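Local coordinates for alkane monooxygenase (Geobacillus thermodenitrificans, PDB 3B9O), which belongs to the luciferase-like monooxygenases, a family with a TIM-barrel fold, and carries flavin mononucleotide in the model, at residues L42-E47 with A93-H98; K97-A102 with V405-G410. All blocks are in the same frame, centred on the assembly; numbering follows the deposited sequence.

Contact 1: residues L42-E47 with A93-H98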
loop_
_atom_site.group_PDB
_atom_site.type_symbol
_atom_site.label_atom_id
_atom_site.label_comp_id
_atom_site.label_asym_id
_atom_site.label_seq_id
_atom_site.Cartn_x
_atom_site.Cartn_y
_atom_site.Cartn_z
ATOM N N LEU A 42 -1.177 8.725 15.579
ATOM C CA LEU A 42 -0.283 8.008 14.631
ATOM C C LEU A 42 0.347 8.928 13.549
ATOM O O LEU A 42 1.583 8.949 13.351
ATOM C CB LEU A 42 -0.991 6.795 14.009
ATOM C CG LEU A 42 -0.196 5.945 13.006
ATOM C CD1 LEU A 42 1.172 5.434 13.615
ATOM C CD2 LEU A 42 -1.033 4.770 12.422
ATOM N N ALA A 43 -0.514 9.666 12.853
ATOM C CA ALA A 43 -0.081 10.555 11.784
ATOM C C ALA A 43 0.949 11.547 12.333
ATOM O O ALA A 43 2.003 11.763 11.725
ATOM C CB ALA A 43 -1.300 11.312 11.175
ATOM N N GLN A 44 0.665 12.081 13.524
ATOM C CA GLN A 44 1.566 13.028 14.160
ATOM C C GLN A 44 2.918 12.384 14.511
ATOM O O GLN A 44 3.975 12.991 14.289
ATOM C CB GLN A 44 0.920 13.656 15.410
ATOM C CG GLN A 44 -0.163 14.714 15.085
ATOM C CD GLN A 44 -0.950 15.104 16.338
ATOM O OE1 GLN A 44 -1.513 14.255 17.068
ATOM N NE2 GLN A 44 -0.961 16.380 16.615
ATOM N N LEU A 45 2.857 11.190 15.099
ATOM C CA LEU A 45 4.073 10.378 15.382
ATOM C C LEU A 45 4.899 10.173 14.087
ATOM O O LEU A 45 6.125 10.402 14.064
ATOM C CB LEU A 45 3.703 9.028 16.028
ATOM C CG LEU A 45 4.866 8.022 16.095
ATOM C CD1 LEU A 45 5.936 8.512 17.071
ATOM C CD2 LEU A 45 4.330 6.659 16.518
ATOM N N LEU A 46 4.245 9.752 13.000
ATOM C CA LEU A 46 4.969 9.393 11.772
ATOM C C LEU A 46 5.642 10.624 11.161
ATOM O O LEU A 46 6.734 10.530 10.602
ATOM C CB LEU A 46 4.024 8.717 10.744
ATOM C CG LEU A 46 3.462 7.382 11.270
ATOM C CD1 LEU A 46 2.570 6.741 10.223
ATOM C CD2 LEU A 46 4.572 6.407 11.698
ATOM N N GLU A 47 4.954 11.762 11.226
ATOM C CA GLU A 47 5.523 13.007 10.716
ATOM C C GLU A 47 6.709 13.447 11.568
ATOM O O GLU A 47 7.710 13.874 11.019
ATOM C CB GLU A 47 4.458 14.100 10.625
ATOM C CG GLU A 47 5.006 15.400 10.085
ATOM C CD GLU A 47 3.972 16.187 9.322
ATOM O OE1 GLU A 47 3.445 17.188 9.860
ATOM O OE2 GLU A 47 3.674 15.793 8.205
ATOM N N ALA A 93 -4.614 14.117 7.618
ATOM C CA ALA A 93 -4.083 15.189 6.804
ATOM C C ALA A 93 -4.161 16.511 7.563
ATOM O O ALA A 93 -3.267 17.364 7.417
ATOM C CB ALA A 93 -4.858 15.283 5.456
ATOM N N TYR A 94 -5.222 16.687 8.362
ATOM C CA TYR A 94 -5.423 17.963 9.106
ATOM C C TYR A 94 -4.279 18.210 10.087
ATOM O O TYR A 94 -3.808 19.340 10.180
ATOM C CB TYR A 94 -6.789 18.042 9.839
ATOM C CG TYR A 94 -6.967 19.280 10.733
ATOM C CD1 TYR A 94 -7.114 20.562 10.177
ATOM C CD2 TYR A 94 -6.979 19.165 12.118
ATOM C CE1 TYR A 94 -7.265 21.710 11.005
ATOM C CE2 TYR A 94 -7.152 20.268 12.953
ATOM C CZ TYR A 94 -7.288 21.547 12.398
ATOM O OH TYR A 94 -7.447 22.654 13.227
ATOM N N VAL A 95 -3.801 17.154 10.754
ATOM C CA VAL A 95 -2.758 17.292 11.822
ATOM C C VAL A 95 -1.337 17.153 11.306
ATOM O O VAL A 95 -0.403 17.119 12.088
ATOM C CB VAL A 95 -2.986 16.291 12.994
ATOM C CG1 VAL A 95 -4.370 16.510 13.612
ATOM C CG2 VAL A 95 -2.848 14.804 12.506
ATOM N N THR A 96 -1.167 17.051 9.980
ATOM C CA THR A 96 0.171 16.918 9.392
ATOM C C THR A 96 0.416 17.865 8.201
ATOM O O THR A 96 -0.528 18.304 7.544
ATOM C CB THR A 96 0.450 15.433 8.940
ATOM O OG1 THR A 96 -0.558 15.045 7.994
ATOM C CG2 THR A 96 0.423 14.457 10.121
ATOM N N LYS A 97 1.698 18.193 7.955
ATOM C CA LYS A 97 2.088 19.091 6.887
ATOM C C LYS A 97 2.605 18.390 5.629
ATOM O O LYS A 97 2.388 18.874 4.529
ATOM C CB LYS A 97 3.155 20.068 7.406
ATOM C CG LYS A 97 3.546 21.120 6.414
ATOM C CD LYS A 97 4.606 22.051 7.007
ATOM C CE LYS A 97 5.098 23.073 5.981
ATOM N NZ LYS A 97 6.165 23.921 6.627
ATOM N N HIS A 98 3.329 17.282 5.814
ATOM C CA HIS A 98 4.075 16.609 4.749
ATOM C C HIS A 98 3.767 15.139 4.591
ATOM O O HIS A 98 3.892 14.617 3.491
ATOM C CB HIS A 98 5.563 16.680 5.069
ATOM C CG HIS A 98 6.107 18.061 5.064
ATOM N ND1 HIS A 98 6.204 18.801 3.908
ATOM C CD2 HIS A 98 6.606 18.834 6.065
ATOM C CE1 HIS A 98 6.713 19.988 4.196
ATOM N NE2 HIS A 98 6.989 20.024 5.489
HETATM O O HOH W 1 2.430 16.664 12.453
#

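Contact 2: residues K97-A102 with V405-G410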
loop_
_atom_site.group_PDB
_atom_site.type_symbol
_atom_site.label_atom_id
_atom_site.label_comp_id
_atom_site.label_asym_id
_atom_site.label_seq_id
_atom_site.Cartn_x
_atom_site.Cartn_y
_atom_site.Cartn_z
ATOM N N LYS A 97 1.698 18.193 7.955
ATOM C CA LYS A 97 2.088 19.091 6.887
ATOM C C LYS A 97 2.605 18.390 5.629
ATOM O O LYS A 97 2.388 18.874 4.529
ATOM C CB LYS A 97 3.155 20.068 7.406
ATOM C CG LYS A 97 3.546 21.120 6.414
ATOM C CD LYS A 97 4.606 22.051 7.007
ATOM C CE LYS A 97 5.098 23.073 5.981
ATOM N NZ LYS A 97 6.165 23.921 6.627
ATOM N N HIS A 98 3.329 17.282 5.814
ATOM C CA HIS A 98 4.075 16.609 4.749
ATOM C C HIS A 98 3.767 15.139 4.591
ATOM O O HIS A 98 3.892 14.617 3.491
ATOM C CB HIS A 98 5.563 16.680 5.069
ATOM C CG HIS A 98 6.107 18.061 5.064
ATOM N ND1 HIS A 98 6.204 18.801 3.908
ATOM C CD2 HIS A 98 6.606 18.834 6.065
ATOM C CE1 HIS A 98 6.713 19.988 4.196
ATOM N NE2 HIS A 98 6.989 20.024 5.489
ATOM N N LEU A 99 3.414 14.467 5.691
ATOM C CA LEU A 99 3.079 13.051 5.642
ATOM C C LEU A 99 2.040 12.770 4.534
ATOM O O LEU A 99 1.006 13.465 4.442
ATOM C CB LEU A 99 2.585 12.560 7.002
ATOM C CG LEU A 99 2.321 11.031 7.133
ATOM C CD1 LEU A 99 3.652 10.173 7.199
ATOM C CD2 LEU A 99 1.459 10.740 8.355
ATOM N N ALA A 100 2.337 11.793 3.676
ATOM C CA ALA A 100 1.423 11.388 2.596
ATOM C C ALA A 100 0.613 10.124 3.006
ATOM O O ALA A 100 0.897 9.496 4.024
ATOM C CB ALA A 100 2.196 11.124 1.294
ATOM N N PHE A 101 -0.364 9.737 2.187
ATOM C CA PHE A 101 -1.298 8.654 2.577
ATOM C C PHE A 101 -1.531 7.803 1.347
ATOM O O PHE A 101 -1.976 8.327 0.317
ATOM C CB PHE A 101 -2.623 9.243 3.093
ATOM C CG PHE A 101 -2.436 10.124 4.293
ATOM C CD1 PHE A 101 -2.260 11.506 4.131
ATOM C CD2 PHE A 101 -2.309 9.581 5.553
ATOM C CE1 PHE A 101 -2.015 12.311 5.240
ATOM C CE2 PHE A 101 -2.079 10.396 6.662
ATOM C CZ PHE A 101 -1.916 11.736 6.492
ATOM N N ALA A 102 -1.192 6.516 1.441
ATOM C CA ALA A 102 -1.464 5.611 0.333
ATOM C C ALA A 102 -2.601 4.726 0.826
ATOM O O ALA A 102 -2.473 4.131 1.860
ATOM C CB ALA A 102 -0.237 4.788 -0.016
ATOM N N VAL A 405 16.562 14.115 6.903
ATOM C CA VAL A 405 16.515 14.756 8.202
ATOM C C VAL A 405 15.312 15.672 8.330
ATOM O O VAL A 405 14.847 15.938 9.446
ATOM C CB VAL A 405 17.860 15.396 8.669
ATOM C CG1 VAL A 405 19.071 14.657 8.071
ATOM C CG2 VAL A 405 17.912 16.803 8.405
ATOM N N ASP A 406 14.790 16.117 7.190
ATOM C CA ASP A 406 13.498 16.802 7.179
ATOM C C ASP A 406 12.945 16.780 5.770
ATOM O O ASP A 406 13.640 16.456 4.823
ATOM C CB ASP A 406 13.621 18.242 7.689
ATOM C CG ASP A 406 12.323 18.751 8.368
ATOM O OD1 ASP A 406 11.243 18.115 8.251
ATOM O OD2 ASP A 406 12.412 19.814 9.027
ATOM N N TYR A 407 11.664 17.075 5.644
ATOM C CA TYR A 407 10.934 16.863 4.387
ATOM C C TYR A 407 11.293 17.856 3.283
ATOM O O TYR A 407 11.592 19.022 3.581
ATOM C CB TYR A 407 9.422 17.032 4.666
ATOM C CG TYR A 407 8.795 15.911 5.457
ATOM C CD1 TYR A 407 8.596 16.035 6.828
ATOM C CD2 TYR A 407 8.364 14.748 4.827
ATOM C CE1 TYR A 407 7.973 15.017 7.558
ATOM C CE2 TYR A 407 7.757 13.717 5.541
ATOM C CZ TYR A 407 7.567 13.867 6.911
ATOM O OH TYR A 407 6.945 12.882 7.646
ATOM N N GLU A 408 11.215 17.398 2.020
ATOM C CA GLU A 408 11.250 18.308 0.856
ATOM C C GLU A 408 9.875 18.953 0.694
ATOM O O GLU A 408 8.844 18.368 1.075
ATOM C CB GLU A 408 11.544 17.523 -0.446
ATOM C CG GLU A 408 12.861 16.785 -0.527
ATOM C CD GLU A 408 14.029 17.697 -0.844
ATOM O OE1 GLU A 408 13.864 18.607 -1.694
ATOM O OE2 GLU A 408 15.112 17.505 -0.240
ATOM N N GLU A 409 9.811 20.139 0.091
ATOM C CA GLU A 409 8.478 20.687 -0.095
ATOM C C GLU A 409 7.834 20.209 -1.380
ATOM O O GLU A 409 8.515 19.831 -2.364
ATOM C CB GLU A 409 8.382 22.215 0.044
ATOM C CG GLU A 409 6.971 22.656 0.577
ATOM C CD GLU A 409 6.901 22.819 2.125
ATOM O OE1 GLU A 409 7.913 22.555 2.828
ATOM O OE2 GLU A 409 5.817 23.210 2.629
ATOM N N GLY A 410 6.514 20.145 -1.325
ATOM C CA GLY A 410 5.750 19.817 -2.495
ATOM C C GLY A 410 4.769 18.680 -2.260
ATOM O O GLY A 410 4.562 18.193 -1.140
HETATM O O HOH W 2 3.475 18.883 1.726
#

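Contact 1: residues L42-E47 with A93-H98
Glu47 reaches across from helix 36-48 and presents both carboxylate oxygens to the backbone N-H groups that follow Thr96. OE1 accepts the N-H of Lys97 on its syn lone pair, the N to OE1 distance being 2.8 Å and the bond close to straight (167°). OE2 takes the next amide, the N of His98, also at 2.8 Å, but this donor stands 34° out of the carboxylate plane. CG of Glu47 is anti to the backbone N (chi1 -179°), and beyond it a bend at chi2 brings the carboxylate obliquely against Thr96, whose CB lies 3.3 Å from OE2. A further amide, that of Leu99, is hydrogen-bonded to OE2, so one carboxylate receives three consecutive N-H groups. A water also donates to OE1 and to the carbonyl O of Val95, which ties the acid to the residue where the chain first departs from helical angles after helix 89-94. In the TIM barrel this is an alpha-to-beta connection, running from helix 89-94 to strand 100-106 at the N-terminal ends of the strands, and the neighbouring barrel helix 36-48 holds it. Van der Waals contacts continue toward the N-terminal side of that helix. Thr96 CG2 sits 3.7 Å from Ala43 CB and 3.5 Å from Ala43 O, while Val95 CG2 approaches Ala43 CB at 4.0 Å. The same Val95 CG2 meets CG of Gln44 at 3.7 Å, the two side chains crossing at about a right angle. Behind this layer, Thr96 turns its hydroxyl away from Glu47 into hydrogen bonds with Met92 O and Arg129 NH1. Arg129 also binds Ala93 O through NH2, and on the inner side of helix 36-48 Leu42 and Leu46 pack on Leu54 of strand 53-57.

Contact 2: residues K97-A102 with V405-G410
His98 lies against Tyr407 with the two side chains sliding past each other in opposite directions, and each CB sits on the other's ring; in both residues CG stands anti to its own carbonyl carbon, beside the backbone N. His98 CB is poised over the centre of the Tyr407 ring, 3.4 Å from its centroid and 13° off the normal, a CH-pi contact. One atom further out, His98 CG is 3.5 Å from both CG and CB of Tyr407. Beyond it the imidazole moves off the phenol: the planes are only 20° apart, but the centroids are 4.7 Å from each other and the rings barely overlap. One face of the imidazole instead carries Tyr407 CB, offset toward the rim and 3.6 Å from the centroid, in the reciprocal CH-pi contact. On one side of the ring His98 CD2 passes 3.5 Å from Tyr407 CD1; on the other, ND1 has Glu408 O obliquely beside it and a weak hydrogen bond with Lys415 NZ. Lys97 CG lies over the opposite face, near the rim. At the tip, His98 CE1 meets Glu409 OE1 at 3.1 Å near the ring plane, the carboxylate turned 87° to the imidazole. The other oxygen, Glu409 OE2, is 3.4 Å from Lys97 CE, and at 4.1 Å from Lys97 NZ it stays beyond salt-bridge range. A water joins the backbones by donating to Lys97 O and Gly410 O. At its far end Tyr407 OH is hydrogen-bonded to Phe51 O, just before strand 53-57, and the contact joins the loop before helix 412-417 to the lead-in of barrel strand 100-106. The carboxylate beside CE1 probably interacts favourably with its polarised C-H and would favour a positive ring, whereas the ammonium of Lys415 near ND1 would oppose that charge.

Along the chain, helix 36-48 comes first, and contact 1 closes a loop of 45 intervening residues that takes in strand 53-57 and most of helix 89-94. Contact 2 starts where contact 1 ends, sharing Lys97 and His98, and closes a far longer loop of 302 residues, through the remaining barrel strands and helix 384-399 to residues 405-410. The two loops therefore follow one another, neither enclosing the other. Their centres are about 9 Å apart, and Glu47 CA packs on Tyr407 OH between them. Together they draw an early barrel helix, the lead-in to strand 100-106 and the loop before helix 412-417 to one side of the chain's centre.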